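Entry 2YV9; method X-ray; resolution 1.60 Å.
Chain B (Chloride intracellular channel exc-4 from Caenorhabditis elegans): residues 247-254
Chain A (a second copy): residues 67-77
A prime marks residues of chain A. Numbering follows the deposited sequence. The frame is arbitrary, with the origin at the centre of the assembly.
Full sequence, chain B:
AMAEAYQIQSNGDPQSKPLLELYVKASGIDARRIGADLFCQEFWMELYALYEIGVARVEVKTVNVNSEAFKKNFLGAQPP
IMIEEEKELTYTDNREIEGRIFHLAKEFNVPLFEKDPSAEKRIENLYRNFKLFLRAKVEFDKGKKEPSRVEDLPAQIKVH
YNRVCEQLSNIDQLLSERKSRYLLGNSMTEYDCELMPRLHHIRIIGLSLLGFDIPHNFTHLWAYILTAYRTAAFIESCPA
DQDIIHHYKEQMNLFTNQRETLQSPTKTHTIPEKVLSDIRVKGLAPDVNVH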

# COMPACT_ATOMS: atom_id res chain seq x y z
N HIS B 247 -2.36 19.55 1.93
CA HIS B 247 -2.57 18.11 1.92
C HIS B 247 -3.62 17.72 2.98
O HIS B 247 -4.56 17.01 2.68
CB HIS B 247 -1.22 17.43 2.14
CG HIS B 247 -1.29 15.94 2.33
ND1 HIS B 247 -1.20 15.05 1.28
CD2 HIS B 247 -1.39 15.20 3.46
CE1 HIS B 247 -1.26 13.81 1.76
NE2 HIS B 247 -1.39 13.88 3.07
N TYR B 248 -3.44 18.18 4.20
CA TYR B 248 -4.36 17.84 5.30
C TYR B 248 -5.70 18.56 5.16
O TYR B 248 -6.75 17.96 5.37
CB TYR B 248 -3.68 18.13 6.64
CG TYR B 248 -2.52 17.20 6.95
CD1 TYR B 248 -2.72 16.01 7.64
CD2 TYR B 248 -1.25 17.48 6.52
CE1 TYR B 248 -1.68 15.16 7.90
CE2 TYR B 248 -0.17 16.64 6.83
CZ TYR B 248 -0.41 15.47 7.51
OH TYR B 248 0.62 14.60 7.81
N LYS B 249 -5.68 19.84 4.81
CA LYS B 249 -6.95 20.54 4.60
C LYS B 249 -7.82 19.86 3.55
O LYS B 249 -9.04 19.72 3.74
CB LYS B 249 -6.74 22.01 4.29
CG LYS B 249 -6.21 22.79 5.46
CD LYS B 249 -6.04 24.28 5.23
CE LYS B 249 -7.36 24.98 5.31
NZ LYS B 249 -7.17 26.45 5.25
N GLU B 250 -7.22 19.47 2.43
CA GLU B 250 -7.97 18.82 1.38
C GLU B 250 -8.61 17.52 1.84
O GLU B 250 -9.76 17.29 1.60
CB GLU B 250 -7.14 18.57 0.15
CG GLU B 250 -6.85 19.81 -0.65
CD GLU B 250 -7.99 20.21 -1.60
OE1 GLU B 250 -8.01 19.70 -2.75
OE2 GLU B 250 -8.82 21.07 -1.21
N GLN B 251 -7.87 16.66 2.51
CA GLN B 251 -8.45 15.39 2.92
C GLN B 251 -9.53 15.64 4.00
O GLN B 251 -10.48 14.85 4.11
CB GLN B 251 -7.36 14.48 3.44
CG GLN B 251 -6.39 14.03 2.35
CD GLN B 251 -7.08 13.34 1.15
OE1 GLN B 251 -8.16 12.74 1.28
NE2 GLN B 251 -6.46 13.45 -0.03
N MET B 252 -9.39 16.72 4.77
CA MET B 252 -10.37 17.03 5.84
C MET B 252 -11.53 17.91 5.40
O MET B 252 -12.39 18.25 6.22
CB MET B 252 -9.69 17.67 7.02
CG MET B 252 -8.60 16.78 7.51
SD MET B 252 -7.94 17.36 9.04
CE MET B 252 -9.22 16.66 10.05
N ASN B 253 -11.55 18.27 4.13
CA ASN B 253 -12.62 19.14 3.59
C ASN B 253 -12.61 20.48 4.31
O ASN B 253 -13.65 21.02 4.71
CB ASN B 253 -13.99 18.46 3.66
CG ASN B 253 -15.00 19.03 2.64
OD1 ASN B 253 -14.62 19.55 1.60
ND2 ASN B 253 -16.29 18.90 2.94
N LEU B 254 -11.43 21.06 4.45
CA LEU B 254 -11.26 22.40 5.02
C LEU B 254 -10.99 23.39 3.88
O LEU B 254 -10.09 23.18 3.10
CB LEU B 254 -10.07 22.38 5.98
CG LEU B 254 -10.35 21.85 7.40
CD1 LEU B 254 -11.30 20.66 7.42
CD2 LEU B 254 -9.07 21.53 8.12
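Chain A 67-77: SEAFKKNFLGA

The contact is a small, water-assisted packing of a short helix and the turn after it against the C-terminal end of a helix, the two belonging to two copies of one protein, with a leucine against both Tyr248 and Met252, backbone approach around Gln251, and one direct hydrogen bond at the margin; the two stretches together bury 460 Å².

In chain A, a short helix starts at Glu68′. Ser67′ occupies the N-cap position, its OG accepting from Phe70′ N at 3.1 Å, and the repeating bonds that follow, such as Lys72′ N to Glu68′ O at 3.0 Å, establish the helical path. Leu75′ is the first residue to leave helical phi/psi, with positive phi (45°), and a type I' turn runs from Phe74′ to Ala77′, closed by Ala77′ N to Phe74′ O at 2.9 Å. This helix runs at 141° to the chain B helix, nearer antiparallel than parallel, and the axes approach to 8.4 Å. The register is marked by two CA pairs: Met252 CA to Lys72′ CA at 4.7 Å and Gln251 CA to Leu75′ CA at 5.3 Å.

Such short separations bring main chain against main chain. Gln251 O lies 3.4 Å from Lys72′ CA, a CA-H...O contact with an angle of 125° at the hydrogen. Lys72′ N is also 3.4 Å from Gln251 O, but the angle is too poor for a hydrogen bond. Water 1 instead links the backbones, donating to Gln251 O at 2.8 Å and to Glu68′ O at 2.9 Å.

Leu75′ supplies the apolar part. Its CA-to-CB bond points sideways, yet the m,t rotamer brings the end of the side chain nearer chain B: Leu75′ CD2 reaches Met252 CG at 3.7 Å, while Leu75′ CD1 meets the edge of the Tyr248 ring, 4.4 Å from Tyr248 CE1. The CA-to-CB bond of Gln251 points toward chain A, and its OE1 lies 3.4 Å from Gly76′ CA. An ideal CB on Gly76′ would come within 3.1 Å of Gln251 CD, and the backbone angles there (92°/-7°) independently call for glycine.

At the end of the chain B helix, Asn253 takes positive phi in a Schellman motif, with Leu254 N bonded to Lys249 O at 2.8 Å. Asn253 ND2 donates to Glu68′ OE2 at 2.5 Å, with an N-H...O angle of 142°; the extended t,t side chain of Glu68′ spans the gap. Nearby, Lys72′ CE lies 3.7 Å from Met252 O, and water 2 connects the same two residues, accepting from Lys72′ NZ at 3.2 Å and donating to Met252 O at 3.1 Å.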

# COMPACT_ATOMS: atom_id res chain seq x y z
N SER A 67 -15.82 9.00 -1.07
CA SER A 67 -16.64 9.62 -0.01
C SER A 67 -15.88 10.62 0.89
O SER A 67 -14.76 10.35 1.30
CB SER A 67 -17.27 8.56 0.87
OG SER A 67 -16.30 8.00 1.71
N GLU A 68 -16.52 11.74 1.22
CA GLU A 68 -15.98 12.71 2.18
C GLU A 68 -15.59 12.10 3.52
O GLU A 68 -14.55 12.45 4.09
CB GLU A 68 -16.98 13.86 2.44
CG GLU A 68 -16.52 14.89 3.52
CD GLU A 68 -17.54 16.02 3.75
OE1 GLU A 68 -18.69 15.91 3.27
OE2 GLU A 68 -17.19 17.03 4.42
N ALA A 69 -16.43 11.21 4.05
CA ALA A 69 -16.16 10.62 5.36
C ALA A 69 -14.93 9.72 5.32
O ALA A 69 -14.16 9.67 6.28
CB ALA A 69 -17.37 9.82 5.88
N PHE A 70 -14.74 9.04 4.20
CA PHE A 70 -13.61 8.11 4.07
C PHE A 70 -12.31 8.86 3.94
O PHE A 70 -11.31 8.51 4.54
CB PHE A 70 -13.74 7.20 2.86
CG PHE A 70 -12.60 6.25 2.73
CD1 PHE A 70 -12.45 5.21 3.65
CD2 PHE A 70 -11.64 6.42 1.76
CE1 PHE A 70 -11.38 4.34 3.56
CE2 PHE A 70 -10.57 5.54 1.66
CZ PHE A 70 -10.43 4.52 2.58
N LYS A 71 -12.34 9.94 3.16
CA LYS A 71 -11.20 10.83 3.02
C LYS A 71 -10.83 11.45 4.35
O LYS A 71 -9.65 11.57 4.65
CB LYS A 71 -11.49 11.93 2.00
CG LYS A 71 -11.63 11.43 0.57
CD LYS A 71 -11.87 12.58 -0.39
CE LYS A 71 -11.98 12.11 -1.84
NZ LYS A 71 -12.14 13.26 -2.79
N LYS A 72 -11.82 11.85 5.14
CA LYS A 72 -11.54 12.51 6.38
C LYS A 72 -11.11 11.52 7.46
O LYS A 72 -10.21 11.81 8.26
CB LYS A 72 -12.79 13.26 6.86
CG LYS A 72 -12.50 14.23 7.97
CD LYS A 72 -13.78 14.83 8.55
CE LYS A 72 -14.58 15.60 7.54
NZ LYS A 72 -15.53 16.52 8.24
N ASN A 73 -11.78 10.38 7.51
CA ASN A 73 -11.41 9.33 8.49
C ASN A 73 -10.00 8.73 8.33
O ASN A 73 -9.36 8.42 9.33
CB ASN A 73 -12.45 8.21 8.52
CG ASN A 73 -13.75 8.66 9.13
OD1 ASN A 73 -13.86 9.76 9.67
ND2 ASN A 73 -14.75 7.80 9.06
N PHE A 74 -9.53 8.59 7.09
CA PHE A 74 -8.21 8.00 6.81
C PHE A 74 -7.22 8.90 6.09
O PHE A 74 -6.17 8.46 5.60
CB PHE A 74 -8.39 6.66 6.08
CG PHE A 74 -9.21 5.69 6.86
CD1 PHE A 74 -8.65 5.02 7.95
CD2 PHE A 74 -10.55 5.49 6.56
CE1 PHE A 74 -9.40 4.15 8.70
CE2 PHE A 74 -11.31 4.61 7.32
CZ PHE A 74 -10.72 3.93 8.39
N LEU A 75 -7.54 10.20 6.06
CA LEU A 75 -6.63 11.21 5.55
C LEU A 75 -5.94 10.83 4.26
O LEU A 75 -4.73 11.04 4.10
CB LEU A 75 -5.58 11.59 6.60
CG LEU A 75 -6.11 12.18 7.89
CD1 LEU A 75 -4.99 12.40 8.87
CD2 LEU A 75 -6.84 13.56 7.59
N GLY A 76 -6.71 10.32 3.31
CA GLY A 76 -6.20 10.03 1.96
C GLY A 76 -5.67 8.62 1.74
O GLY A 76 -5.29 8.25 0.64
N ALA A 77 -5.59 7.84 2.81
CA ALA A 77 -5.16 6.46 2.63
C ALA A 77 -6.21 5.72 1.84
O ALA A 77 -7.40 6.02 1.96
CB ALA A 77 -4.93 5.83 3.98
O HOH W 1 -13.12 14.79 3.30
O HOH W 2 -13.14 18.43 9.22
O HOH W 3 -6.46 10.48 -1.60